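Local coordinates for protein nucleotidyl transferase (Methanothermobacter thermautotrophicus, PDB 6PLJ) that probably transfers nucleotidyl groups as a MobA-like NTP transferase, and may take part in building the pseudomurein cell wall of this archaeon, at residues 26-31 with 124-129; 135-140 with 214-219; 153-158 with 168-173; 161-166 with 205-210. All blocks are in the same frame, centred on the assembly; numbering follows the deposited sequence. Where two conformers were deposited one is given.

Contact 1 of 4, residues 26-31 with 124-129. With EDO (1,2-ethanediol), chain F.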
loop_
_atom_site.group_PDB
_atom_site.type_symbol
_atom_site.label_atom_id
_atom_site.label_comp_id
_atom_site.label_asym_id
_atom_site.label_seq_id
_atom_site.Cartn_x
_atom_site.Cartn_y
_atom_site.Cartn_z
ATOM N N SER A 26 6.710 10.915 4.475
ATOM C CA SER A 26 7.071 10.256 3.222
ATOM C C SER A 26 6.104 9.122 2.980
ATOM O O SER A 26 5.778 8.384 3.916
ATOM C CB SER A 26 8.457 9.643 3.323
ATOM O OG SER A 26 9.436 10.632 3.562
ATOM N N ALA A 27 5.649 8.963 1.749
ATOM C CA ALA A 27 4.918 7.753 1.400
ATOM C C ALA A 27 5.871 6.730 0.837
ATOM O O ALA A 27 6.839 7.067 0.161
ATOM C CB ALA A 27 3.815 8.036 0.417
ATOM N N VAL A 28 5.583 5.471 1.126
ATOM C CA VAL A 28 6.283 4.349 0.527
ATOM C C VAL A 28 5.196 3.470 -0.072
ATOM O O VAL A 28 4.325 2.962 0.662
ATOM C CB VAL A 28 7.117 3.581 1.561
ATOM C CG1 VAL A 28 7.643 2.275 0.964
ATOM C CG2 VAL A 28 8.263 4.454 2.064
ATOM N N VAL A 29 5.228 3.317 -1.387
ATOM C CA VAL A 29 4.285 2.465 -2.097
ATOM C C VAL A 29 5.008 1.183 -2.471
ATOM O O VAL A 29 6.012 1.208 -3.199
ATOM C CB VAL A 29 3.723 3.163 -3.351
ATOM C CG1 VAL A 29 2.769 2.240 -4.105
ATOM C CG2 VAL A 29 3.035 4.471 -2.954
ATOM N N ALA A 30 4.507 0.066 -1.959
ATOM C CA ALA A 30 5.073 -1.238 -2.283
ATOM C C ALA A 30 4.468 -1.710 -3.599
ATOM O O ALA A 30 3.276 -1.996 -3.665
ATOM C CB ALA A 30 4.800 -2.222 -1.171
ATOM N N ALA A 31 5.294 -1.774 -4.636
ATOM C CA ALA A 31 4.833 -2.067 -5.988
ATOM C C ALA A 31 5.741 -3.119 -6.625
ATOM O O ALA A 31 5.987 -3.079 -7.828
ATOM C CB ALA A 31 4.791 -0.791 -6.810
ATOM N N ASP A 124 10.031 11.496 8.949
ATOM C CA ASP A 124 9.921 10.883 10.277
ATOM C C ASP A 124 8.636 10.091 10.450
ATOM O O ASP A 124 8.518 9.297 11.404
ATOM C CB ASP A 124 10.016 11.935 11.389
ATOM C CG ASP A 124 8.963 12.999 11.276
ATOM O OD1 ASP A 124 9.170 13.963 10.523
ATOM O OD2 ASP A 124 7.903 12.890 11.926
ATOM N N ILE A 125 7.659 10.355 9.584
ATOM C CA ILE A 125 6.431 9.564 9.509
ATOM C C ILE A 125 6.370 8.982 8.122
ATOM O O ILE A 125 6.636 9.680 7.140
ATOM C CB ILE A 125 5.182 10.441 9.745
ATOM C CG1 ILE A 125 5.190 11.008 11.161
ATOM C CG2 ILE A 125 3.893 9.657 9.506
ATOM C CD1 ILE A 125 4.951 9.987 12.254
ATOM N N ILE A 126 6.035 7.700 8.050
ATOM C CA ILE A 126 5.908 7.019 6.777
ATOM C C ILE A 126 4.463 6.585 6.575
ATOM O O ILE A 126 3.905 5.912 7.425
ATOM C CB ILE A 126 6.792 5.753 6.695
ATOM C CG1 ILE A 126 8.253 6.028 7.096
ATOM C CG2 ILE A 126 6.744 5.174 5.288
ATOM C CD1 ILE A 126 8.976 7.043 6.249
ATOM N N LEU A 127 3.898 6.927 5.423
ATOM C CA LEU A 127 2.618 6.370 4.977
ATOM C C LEU A 127 2.940 5.211 4.037
ATOM O O LEU A 127 3.485 5.433 2.961
ATOM C CB LEU A 127 1.806 7.443 4.257
ATOM C CG LEU A 127 0.504 6.965 3.593
ATOM C CD1 LEU A 127 -0.480 6.492 4.659
ATOM C CD2 LEU A 127 -0.073 8.073 2.729
ATOM N N CYS A 128 2.620 3.984 4.462
ATOM C CA CYS A 128 2.903 2.770 3.687
ATOM C C CYS A 128 1.639 2.371 2.951
ATOM O O CYS A 128 0.588 2.198 3.584
ATOM C CB CYS A 128 3.315 1.628 4.605
ATOM S SG CYS A 128 4.907 1.916 5.425
ATOM N N ALA A 129 1.738 2.223 1.631
ATOM C CA ALA A 129 0.591 1.862 0.796
ATOM C C ALA A 129 0.949 0.722 -0.128
ATOM O O ALA A 129 2.092 0.596 -0.574
ATOM C CB ALA A 129 0.124 3.055 -0.014
HETATM C C1 EDO F . 5.203 -5.161 -2.716
HETATM O O1 EDO F . 6.417 -4.855 -3.035
HETATM C C2 EDO F . 4.254 -4.914 -3.715
HETATM O O2 EDO F . 3.038 -4.974 -3.047
#
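Ser26 to Ala30 and Ile125 to Ala129 run as neighbouring parallel strands, their axes 4.5 Å apart at closest and inclined by 25°, the twist of a normal sheet. Five backbone hydrogen bonds alternate between them, from Ser26 N to Ile125 O at one end to Ala30 N to Ala129 O at the other. Between the bonds, CA-H...O contacts fill in; Ala27 CA lies 3.1 Å from Leu127 O.

On the face of Ser26, Val28, Ile126 and Cys128, Val28 CG2 meets Ile126 CG2 at 3.6 Å. With CG1 of Ile126 anti to its carbonyl carbon (chi1 -51°), CD1 meets Ser26 CB at 3.9 Å, two residues earlier on the partner strand. Ser26 OG bonds to Glu77 OE2. Trimming Ile126 to an alanine would probably open a gap beside Val28 and Ser26 and deprive Leu181 of a packing partner. Leu114 of helix 110-120 covers Val28 and Cys128.

On the other face Ala27 and Ala129 touch Val70 of helix 62-72, and Val29 touches Ile63; Leu127 joins them. Small and branched apolar residues suit this central pair, where buried backbone polar groups must satisfy one another.

Contact 2 of 4, residues 135-140 with 214-219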
loop_
_atom_site.group_PDB
_atom_site.type_symbol
_atom_site.label_atom_id
_atom_site.label_comp_id
_atom_site.label_asym_id
_atom_site.label_seq_id
_atom_site.Cartn_x
_atom_site.Cartn_y
_atom_site.Cartn_z
ATOM N N ALA A 135 -8.051 1.842 -4.749
ATOM C CA ALA A 135 -9.304 2.537 -4.464
ATOM C C ALA A 135 -9.294 3.295 -3.151
ATOM O O ALA A 135 -10.330 3.818 -2.759
ATOM C CB ALA A 135 -10.476 1.554 -4.500
ATOM N N VAL A 136 -8.143 3.411 -2.484
ATOM C CA VAL A 136 -8.102 4.199 -1.257
ATOM C C VAL A 136 -8.152 5.672 -1.654
ATOM O O VAL A 136 -7.384 6.113 -2.499
ATOM C CB VAL A 136 -6.856 3.962 -0.383
ATOM C CG1 VAL A 136 -7.092 4.578 0.982
ATOM C CG2 VAL A 136 -6.552 2.484 -0.190
ATOM N N SER A 137 -9.047 6.437 -1.044
ATOM C CA SER A 137 -9.149 7.849 -1.390
ATOM C C SER A 137 -8.015 8.648 -0.760
ATOM O O SER A 137 -7.505 8.295 0.299
ATOM C CB SER A 137 -10.480 8.443 -0.941
ATOM O OG SER A 137 -10.574 8.479 0.467
ATOM N N PRO A 138 -7.643 9.756 -1.400
ATOM C CA PRO A 138 -6.698 10.690 -0.783
ATOM C C PRO A 138 -7.117 11.123 0.622
ATOM O O PRO A 138 -6.272 11.200 1.519
ATOM C CB PRO A 138 -6.709 11.878 -1.743
ATOM C CG PRO A 138 -7.075 11.289 -3.058
ATOM C CD PRO A 138 -8.029 10.172 -2.756
ATOM N N ALA A 139 -8.408 11.370 0.830
ATOM C CA ALA A 139 -8.875 11.812 2.144
ATOM C C ALA A 139 -8.636 10.756 3.221
ATOM O O ALA A 139 -8.239 11.075 4.335
ATOM C CB ALA A 139 -10.347 12.199 2.084
ATOM N N THR A 140 -8.844 9.486 2.874
ATOM C CA THR A 140 -8.602 8.410 3.820
ATOM C C THR A 140 -7.110 8.304 4.122
ATOM O O THR A 140 -6.723 8.166 5.277
ATOM C CB THR A 140 -9.149 7.080 3.286
ATOM O OG1 THR A 140 -10.567 7.208 3.185
ATOM C CG2 THR A 140 -8.799 5.941 4.205
ATOM N N PRO A 214 -16.070 0.703 1.812
ATOM C CA PRO A 214 -15.340 -0.574 1.939
ATOM C C PRO A 214 -14.457 -0.963 0.754
ATOM O O PRO A 214 -13.521 -1.739 0.925
ATOM C CB PRO A 214 -16.463 -1.596 2.117
ATOM C CG PRO A 214 -17.501 -0.812 2.833
ATOM C CD PRO A 214 -17.491 0.536 2.178
ATOM N N ILE A 215 -14.739 -0.425 -0.425
ATOM C CA ILE A 215 -13.899 -0.657 -1.598
ATOM C C ILE A 215 -12.433 -0.270 -1.309
ATOM O O ILE A 215 -11.509 -0.834 -1.892
ATOM C CB ILE A 215 -14.442 0.109 -2.823
ATOM C CG1 ILE A 215 -13.806 -0.419 -4.124
ATOM C CG2 ILE A 215 -14.266 1.612 -2.667
ATOM C CD1 ILE A 215 -14.211 -1.825 -4.460
ATOM N N GLU A 216 -12.226 0.676 -0.405
ATOM C CA GLU A 216 -10.862 1.108 -0.057
ATOM C C GLU A 216 -9.999 -0.018 0.514
ATOM O O GLU A 216 -8.772 0.012 0.365
ATOM C CB GLU A 216 -10.906 2.284 0.923
ATOM C CG GLU A 216 -11.565 3.525 0.341
ATOM C CD GLU A 216 -11.423 4.746 1.229
ATOM O OE1 GLU A 216 -11.464 4.602 2.461
ATOM O OE2 GLU A 216 -11.277 5.855 0.670
ATOM N N LEU A 217 -10.633 -1.021 1.114
ATOM C CA LEU A 217 -9.927 -2.163 1.694
ATOM C C LEU A 217 -9.523 -3.220 0.673
ATOM O O LEU A 217 -8.813 -4.160 1.024
ATOM C CB LEU A 217 -10.808 -2.821 2.762
ATOM C CG LEU A 217 -10.941 -2.022 4.050
ATOM C CD1 LEU A 217 -12.289 -2.254 4.726
ATOM C CD2 LEU A 217 -9.795 -2.366 4.988
ATOM N N VAL A 218 -9.982 -3.096 -0.567
ATOM C CA VAL A 218 -9.779 -4.149 -1.550
ATOM C C VAL A 218 -8.406 -4.069 -2.188
ATOM O O VAL A 218 -8.105 -3.128 -2.920
ATOM C CB VAL A 218 -10.864 -4.108 -2.649
ATOM C CG1 VAL A 218 -10.614 -5.188 -3.709
ATOM C CG2 VAL A 218 -12.251 -4.286 -2.033
ATOM N N ASN A 219 -7.569 -5.055 -1.895
ATOM C CA ASN A 219 -6.331 -5.259 -2.644
ATOM C C ASN A 219 -6.625 -6.265 -3.747
ATOM O O ASN A 219 -7.419 -7.195 -3.555
ATOM C CB ASN A 219 -5.204 -5.773 -1.744
ATOM C CG ASN A 219 -5.600 -7.029 -0.977
ATOM O OD1 ASN A 219 -6.551 -7.000 -0.214
ATOM N ND2 ASN A 219 -4.915 -8.129 -1.211
HETATM O O HOH W 1 -8.416 -0.434 -3.005
#
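A buried carboxylate meeting the start of a helix makes this contact: Glu216, in the 3-10 turn 214-217 that follows strand 205-210, reaches the first residues of helix 138-147. Ser137 is the N-cap of that helix, its OG accepting from Thr140 N at 3.1 Å. The same OG donates to Glu216 OE2 at 2.7 Å, nearly in line with the C-O bond, while Ser137 N comes to OE2 from above the carboxylate plane at 2.9 Å. The Thr140 side chain reaches out from the helix against the incoming Glu216, and its OG1 donates to the syn lone pair of OE1, 2.8 Å away. An extended chain beyond CG (chi2 -171°) carries the carboxylate this far and lays CG against Ala135 O, 3.3 Å off.

Ser212 N adds a further donor to OE1. Apolar packing is slight: Ala135 CB, small enough to sit against the turn, touches Ile215 CG1 at 3.9 Å. A glutamine here would probably set an NH2 against a backbone donor, leaving Ser137 N or Ser212 N without its acceptor and the helix start without the charge.

Four donors and the positive end of the helix dipole around one buried carboxylate are likely to stabilise its negative charge, tying the 214-217 turn to the helix start.

Contact 3 of 4, residues 153-158 with 168-173; sequences VSILAR and RGIGMP. With EDO (1,2-ethanediol), chain B.
Arg158 folds back to Gly169 and holds Gly169 O side-on, Arg158 NE at 2.8 Å and NH2 at 2.9 Å, both bonds lying close to the guanidinium plane. Bends at chi2 and chi3 (60° and 61°) turn the chain to bring that edge onto the oxygen. Glycine suits position 169: its phi is positive, and a CB would press on Arg158 NE.

Farther along, Leu156 N donates to Pro173 O at 3.1 Å with a nearly straight N-H...O angle of 165°. The carbonyl of Leu156 is served by a water bridge instead: one water gives its protons to Leu156 O and Met172 O and accepts from Gly171 N at 2.8 Å. Met172 O also receives Gln133 NE2, and Met172 N donates to O1 of an ethanediol, probably a crystallisation additive. Ile170 O is taken by Asn193 ND2. Gly171 O, by contrast, is buried without a partner, covered by Ile155 CD1 at 3.4 Å.

Apolar side chains pack between these bonds. Ile155 and Ile170 cross nearly at a right angle, CD1 to CD1 3.8 Å, and Leu156 CD2 lies against CD of Pro173, whose preceding peptide is cis. The loop 168-173 thereby leads into strand 174-177 alongside strand 152-157, with Pro173 touching Leu141 and Ile144 of helix 138-147 and Ile155 against Leu196 of helix 192-201.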
loop_
_atom_site.group_PDB
_atom_site.type_symbol
_atom_site.label_atom_id
_atom_site.label_comp_id
_atom_site.label_asym_id
_atom_site.label_seq_id
_atom_site.Cartn_x
_atom_site.Cartn_y
_atom_site.Cartn_z
ATOM N N VAL A 153 0.812 3.695 15.571
ATOM C CA VAL A 153 0.602 3.219 14.212
ATOM C C VAL A 153 -0.860 3.452 13.905
ATOM O O VAL A 153 -1.738 3.158 14.738
ATOM C CB VAL A 153 0.972 1.735 14.062
ATOM C CG1 VAL A 153 0.731 1.256 12.634
ATOM C CG2 VAL A 153 2.432 1.494 14.452
ATOM N N SER A 154 -1.134 4.013 12.734
ATOM C CA SER A 154 -2.495 4.232 12.280
ATOM C C SER A 154 -2.694 3.368 11.056
ATOM O O SER A 154 -1.752 3.090 10.327
ATOM C CB SER A 154 -2.717 5.701 11.952
ATOM O OG SER A 154 -1.842 6.099 10.921
ATOM N N ILE A 155 -3.917 2.914 10.847
ATOM C CA ILE A 155 -4.177 1.915 9.812
ATOM C C ILE A 155 -5.605 1.990 9.326
ATOM O O ILE A 155 -6.493 2.406 10.077
ATOM C CB ILE A 155 -3.862 0.512 10.379
ATOM C CG1 ILE A 155 -3.862 -0.553 9.281
ATOM C CG2 ILE A 155 -4.806 0.149 11.535
ATOM C CD1 ILE A 155 -3.151 -1.803 9.716
ATOM N N LEU A 156 -5.813 1.607 8.066
ATOM C CA LEU A 156 -7.166 1.508 7.523
ATOM C C LEU A 156 -7.879 0.351 8.219
ATOM O O LEU A 156 -7.450 -0.786 8.153
ATOM C CB LEU A 156 -7.137 1.292 6.008
ATOM C CG LEU A 156 -8.496 1.283 5.295
ATOM C CD1 LEU A 156 -9.178 2.626 5.450
ATOM C CD2 LEU A 156 -8.329 0.920 3.823
ATOM N N ALA A 157 -8.971 0.680 8.895
ATOM C CA ALA A 157 -9.708 -0.277 9.713
ATOM C C ALA A 157 -10.698 -1.039 8.847
ATOM O O ALA A 157 -11.136 -0.564 7.796
ATOM C CB ALA A 157 -10.444 0.453 10.821
ATOM N N ARG A 158 -11.042 -2.230 9.309
ATOM C CA ARG A 158 -12.053 -3.063 8.662
ATOM C C ARG A 158 -13.455 -2.581 9.039
ATOM O O ARG A 158 -14.407 -2.791 8.289
ATOM C CB ARG A 158 -11.818 -4.525 9.057
ATOM C CG ARG A 158 -12.782 -5.548 8.505
ATOM C CD ARG A 158 -12.809 -5.595 6.985
ATOM N NE ARG A 158 -11.527 -5.954 6.366
ATOM C CZ ARG A 158 -11.374 -6.249 5.067
ATOM N NH1 ARG A 158 -12.410 -6.211 4.225
ATOM N NH2 ARG A 158 -10.179 -6.568 4.591
ATOM N N ARG A 168 -7.533 -8.158 12.904
ATOM C CA ARG A 168 -8.378 -8.919 11.999
ATOM C C ARG A 168 -8.714 -8.109 10.746
ATOM O O ARG A 168 -9.230 -7.012 10.841
ATOM C CB ARG A 168 -9.667 -9.332 12.695
ATOM C CG ARG A 168 -9.423 -10.384 13.753
ATOM C CD ARG A 168 -10.724 -10.896 14.343
ATOM N NE ARG A 168 -11.486 -9.854 15.015
ATOM C CZ ARG A 168 -11.315 -9.453 16.280
ATOM N NH1 ARG A 168 -10.410 -10.019 17.070
ATOM N NH2 ARG A 168 -12.082 -8.488 16.762
ATOM N N GLY A 169 -8.426 -8.677 9.577
ATOM C CA GLY A 169 -8.878 -8.124 8.315
ATOM C C GLY A 169 -8.235 -6.805 7.936
ATOM O O GLY A 169 -8.798 -6.059 7.125
ATOM N N ILE A 170 -7.085 -6.500 8.535
ATOM C CA ILE A 170 -6.381 -5.260 8.208
ATOM C C ILE A 170 -4.929 -5.504 7.798
ATOM O O ILE A 170 -4.368 -6.576 8.020
ATOM C CB ILE A 170 -6.464 -4.214 9.337
ATOM C CG1 ILE A 170 -5.766 -4.699 10.613
ATOM C CG2 ILE A 170 -7.916 -3.835 9.588
ATOM C CD1 ILE A 170 -5.803 -3.692 11.743
ATOM N N GLY A 171 -4.332 -4.493 7.177
ATOM C CA GLY A 171 -2.966 -4.619 6.718
ATOM C C GLY A 171 -2.409 -3.324 6.233
ATOM O O GLY A 171 -1.500 -2.773 6.854
ATOM N N MET A 172 -2.968 -2.852 5.117
ATOM C CA MET A 172 -2.562 -1.611 4.464
ATOM C C MET A 172 -3.781 -0.794 4.063
ATOM O O MET A 172 -4.897 -1.316 3.980
ATOM C CB MET A 172 -1.772 -1.922 3.198
ATOM C CG MET A 172 -0.582 -2.823 3.412
ATOM S SD MET A 172 0.694 -1.869 4.228
ATOM C CE MET A 172 1.541 -1.265 2.780
ATOM N N PRO A 173 -3.594 0.505 3.823
ATOM C CA PRO A 173 -2.426 1.347 4.122
ATOM C C PRO A 173 -2.297 1.583 5.627
ATOM O O PRO A 173 -3.263 1.434 6.379
ATOM C CB PRO A 173 -2.756 2.646 3.414
ATOM C CG PRO A 173 -4.232 2.692 3.414
ATOM C CD PRO A 173 -4.670 1.293 3.197
HETATM C C1 EDO B . -6.023 -4.415 3.073
HETATM O O1 EDO B . -4.670 -4.721 3.474
HETATM C C2 EDO B . -6.989 -5.110 4.013
HETATM O O2 EDO B . -6.822 -6.523 3.854
HETATM O O HOH W 2 -6.063 -2.392 6.410
#

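Contact 4 of 4, residues 161-166 with 205-210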
loop_
_atom_site.group_PDB
_atom_site.type_symbol
_atom_site.label_atom_id
_atom_site.label_comp_id
_atom_site.label_asym_id
_atom_site.label_seq_id
_atom_site.Cartn_x
_atom_site.Cartn_y
_atom_site.Cartn_z
ATOM N N SER A 161 -13.780 3.548 13.325
ATOM C CA SER A 161 -12.538 4.125 13.825
ATOM C C SER A 161 -12.386 3.841 15.307
ATOM O O SER A 161 -13.381 3.636 16.018
ATOM C CB SER A 161 -12.478 5.631 13.600
ATOM O OG SER A 161 -12.563 5.958 12.222
ATOM N N GLY A 162 -11.142 3.849 15.765
ATOM C CA GLY A 162 -10.844 3.749 17.186
ATOM C C GLY A 162 -9.625 2.919 17.445
ATOM O O GLY A 162 -9.091 2.256 16.543
ATOM N N TRP A 163 -9.188 2.936 18.698
ATOM C CA TRP A 163 -8.092 2.073 19.118
ATOM C C TRP A 163 -8.400 0.603 18.853
ATOM O O TRP A 163 -9.511 0.130 19.135
ATOM C CB TRP A 163 -7.746 2.291 20.592
ATOM C CG TRP A 163 -7.255 3.659 20.845
ATOM C CD1 TRP A 163 -7.905 4.652 21.512
ATOM C CD2 TRP A 163 -6.015 4.216 20.398
ATOM N NE1 TRP A 163 -7.142 5.790 21.522
ATOM C CE2 TRP A 163 -5.977 5.552 20.841
ATOM C CE3 TRP A 163 -4.930 3.713 19.665
ATOM C CZ2 TRP A 163 -4.890 6.397 20.583
ATOM C CZ3 TRP A 163 -3.854 4.552 19.404
ATOM C CH2 TRP A 163 -3.843 5.880 19.863
ATOM N N LEU A 164 -7.412 -0.098 18.298
ATOM C CA LEU A 164 -7.528 -1.505 17.943
ATOM C C LEU A 164 -6.855 -2.403 18.960
ATOM O O LEU A 164 -5.724 -2.149 19.357
ATOM C CB LEU A 164 -6.898 -1.759 16.563
ATOM C CG LEU A 164 -7.793 -1.367 15.395
ATOM C CD1 LEU A 164 -6.962 -1.252 14.123
ATOM C CD2 LEU A 164 -8.912 -2.388 15.206
ATOM N N ASP A 165 -7.548 -3.471 19.359
ATOM C CA ASP A 165 -6.944 -4.544 20.151
ATOM C C ASP A 165 -6.665 -5.806 19.336
ATOM O O ASP A 165 -6.289 -6.840 19.890
ATOM C CB ASP A 165 -7.801 -4.857 21.396
ATOM C CG ASP A 165 -9.141 -5.512 21.074
ATOM O OD1 ASP A 165 -9.494 -5.726 19.890
ATOM O OD2 ASP A 165 -9.861 -5.806 22.049
ATOM N N ASN A 166 -6.833 -5.711 18.017
ATOM C CA ASN A 166 -6.682 -6.843 17.131
ATOM C C ASN A 166 -6.300 -6.322 15.744
ATOM O O ASN A 166 -6.451 -5.131 15.462
ATOM C CB ASN A 166 -8.015 -7.583 17.028
ATOM C CG ASN A 166 -9.053 -6.784 16.267
ATOM O OD1 ASN A 166 -9.197 -6.949 15.051
ATOM N ND2 ASN A 166 -9.748 -5.884 16.955
ATOM N N ARG A 205 0.542 1.078 20.261
ATOM C CA ARG A 205 -0.802 1.620 20.107
ATOM C C ARG A 205 -1.123 1.567 18.609
ATOM O O ARG A 205 -0.341 2.054 17.802
ATOM C CB ARG A 205 -0.934 3.067 20.619
ATOM C CG ARG A 205 -0.141 3.481 21.866
ATOM C CD ARG A 205 -0.041 2.443 22.971
ATOM N NE ARG A 205 -1.320 2.075 23.567
ATOM C CZ ARG A 205 -1.440 1.198 24.561
ATOM N NH1 ARG A 205 -0.359 0.606 25.054
ATOM N NH2 ARG A 205 -2.634 0.908 25.058
ATOM N N LEU A 206 -2.235 0.932 18.259
ATOM C CA LEU A 206 -2.675 0.800 16.867
ATOM C C LEU A 206 -4.024 1.493 16.738
ATOM O O LEU A 206 -4.991 1.056 17.373
ATOM C CB LEU A 206 -2.773 -0.671 16.489
ATOM C CG LEU A 206 -3.187 -1.004 15.054
ATOM C CD1 LEU A 206 -2.165 -0.446 14.064
ATOM C CD2 LEU A 206 -3.346 -2.509 14.887
ATOM N N TYR A 207 -4.090 2.579 15.964
ATOM C CA TYR A 207 -5.343 3.327 15.768
ATOM C C TYR A 207 -5.970 3.017 14.415
ATOM O O TYR A 207 -5.369 3.281 13.367
ATOM C CB TYR A 207 -5.144 4.834 15.905
ATOM C CG TYR A 207 -6.450 5.587 15.915
ATOM C CD1 TYR A 207 -7.215 5.665 17.080
ATOM C CD2 TYR A 207 -6.954 6.176 14.761
ATOM C CE1 TYR A 207 -8.423 6.331 17.093
ATOM C CE2 TYR A 207 -8.170 6.837 14.764
ATOM C CZ TYR A 207 -8.896 6.913 15.945
ATOM O OH TYR A 207 -10.097 7.574 15.974
ATOM N N GLY A 208 -7.189 2.474 14.442
ATOM C CA GLY A 208 -7.925 2.181 13.228
ATOM C C GLY A 208 -8.709 3.373 12.722
ATOM O O GLY A 208 -9.425 4.039 13.485
ATOM N N VAL A 209 -8.572 3.653 11.431
ATOM C CA VAL A 209 -9.280 4.717 10.760
ATOM C C VAL A 209 -10.328 4.102 9.831
ATOM O O VAL A 209 -9.996 3.341 8.917
ATOM C CB VAL A 209 -8.294 5.596 9.976
ATOM C CG1 VAL A 209 -9.035 6.538 9.041
ATOM C CG2 VAL A 209 -7.403 6.349 10.961
ATOM N N GLU A 210 -11.595 4.429 10.060
ATOM C CA GLU A 210 -12.661 3.866 9.240
ATOM C C GLU A 210 -12.501 4.279 7.774
ATOM O O GLU A 210 -12.263 5.440 7.471
ATOM C CB GLU A 210 -14.051 4.307 9.748
ATOM C CG GLU A 210 -15.172 3.721 8.899
ATOM C CD GLU A 210 -16.577 3.947 9.428
ATOM O OE1 GLU A 210 -16.740 4.558 10.495
ATOM O OE2 GLU A 210 -17.520 3.519 8.737
HETATM O O HOH W 3 -15.913 5.382 12.734
HETATM O O HOH W 4 -3.975 -0.180 20.227
#
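Trp163 and Tyr207 form a T-shaped pair, the edge of the tyrosine directed at the face of the six-membered indole ring, with centroids 5.2 Å apart and planes at 81°. Tyr207 CD1 stands above the centre of the indole. Trp163 CZ3 also touches Arg205 CB, the first carbon of that side chain, at 3.5 Å. On its own ring, Tyr207 carries Gly162 O over one face, and Gly162 CA comes 3.5 Å from CE1. Extending CG anti to the backbone N (chi1 -171°) sets the tyrosine ring along the Gly162 peptide.

Leu164 fills the other side of the ladder: CD1 meets Leu206 CG at 3.9 Å and lies against Gly208 CA, where a CB would crowd it. Glycine suits position 162 because at its backbone angles a CB would be jammed against the preceding carbonyl oxygen.

These side chains are set in register by the backbone. Gly162 and Gly208 form a hydrogen-bonded pair, each N donating to the other's O, and Leu164 N donates to Leu206 O at 2.8 Å. At the far end Ser161 OG takes the acceptor role that a strand carbonyl would usually have, bonded by Glu210 N at 2.8 Å; one water joins Ser161 N to Glu210 OE1, and another bridges Leu164 O and Leu206 N. Farther out, Tyr207 stacks on His147 of helix 138-147, and strand 152-157 bonds the opposite edge of 205-210, with Ile155 against Leu164. The arrangement is a short antiparallel edge ladder, ending the mixed sheet of this MobA-like alpha/beta fold.

How the contacts relate
Contacts 1, 3 and 4 all reach the mixed sheet, at different depths. Contact 1 is central and wholly buried, a parallel pairing held by backbone bonds and flanked by apolar side chains, whereas contact 4 is an antiparallel edge ladder, partly exposed, using aromatic rings, glycines and waters. Contact 3 lies between them: Pro173 and Met172 pack on Cys128 and Ala129 of contact 1, and strand 152-157 is hydrogen-bonded to strand 205-210 of contact 4, the segments of the two alternating along the chain. Contact 2 is buried too but polar, with its carboxylate at a helix start; Thr140 and Leu217 there touch Leu156 of contact 3.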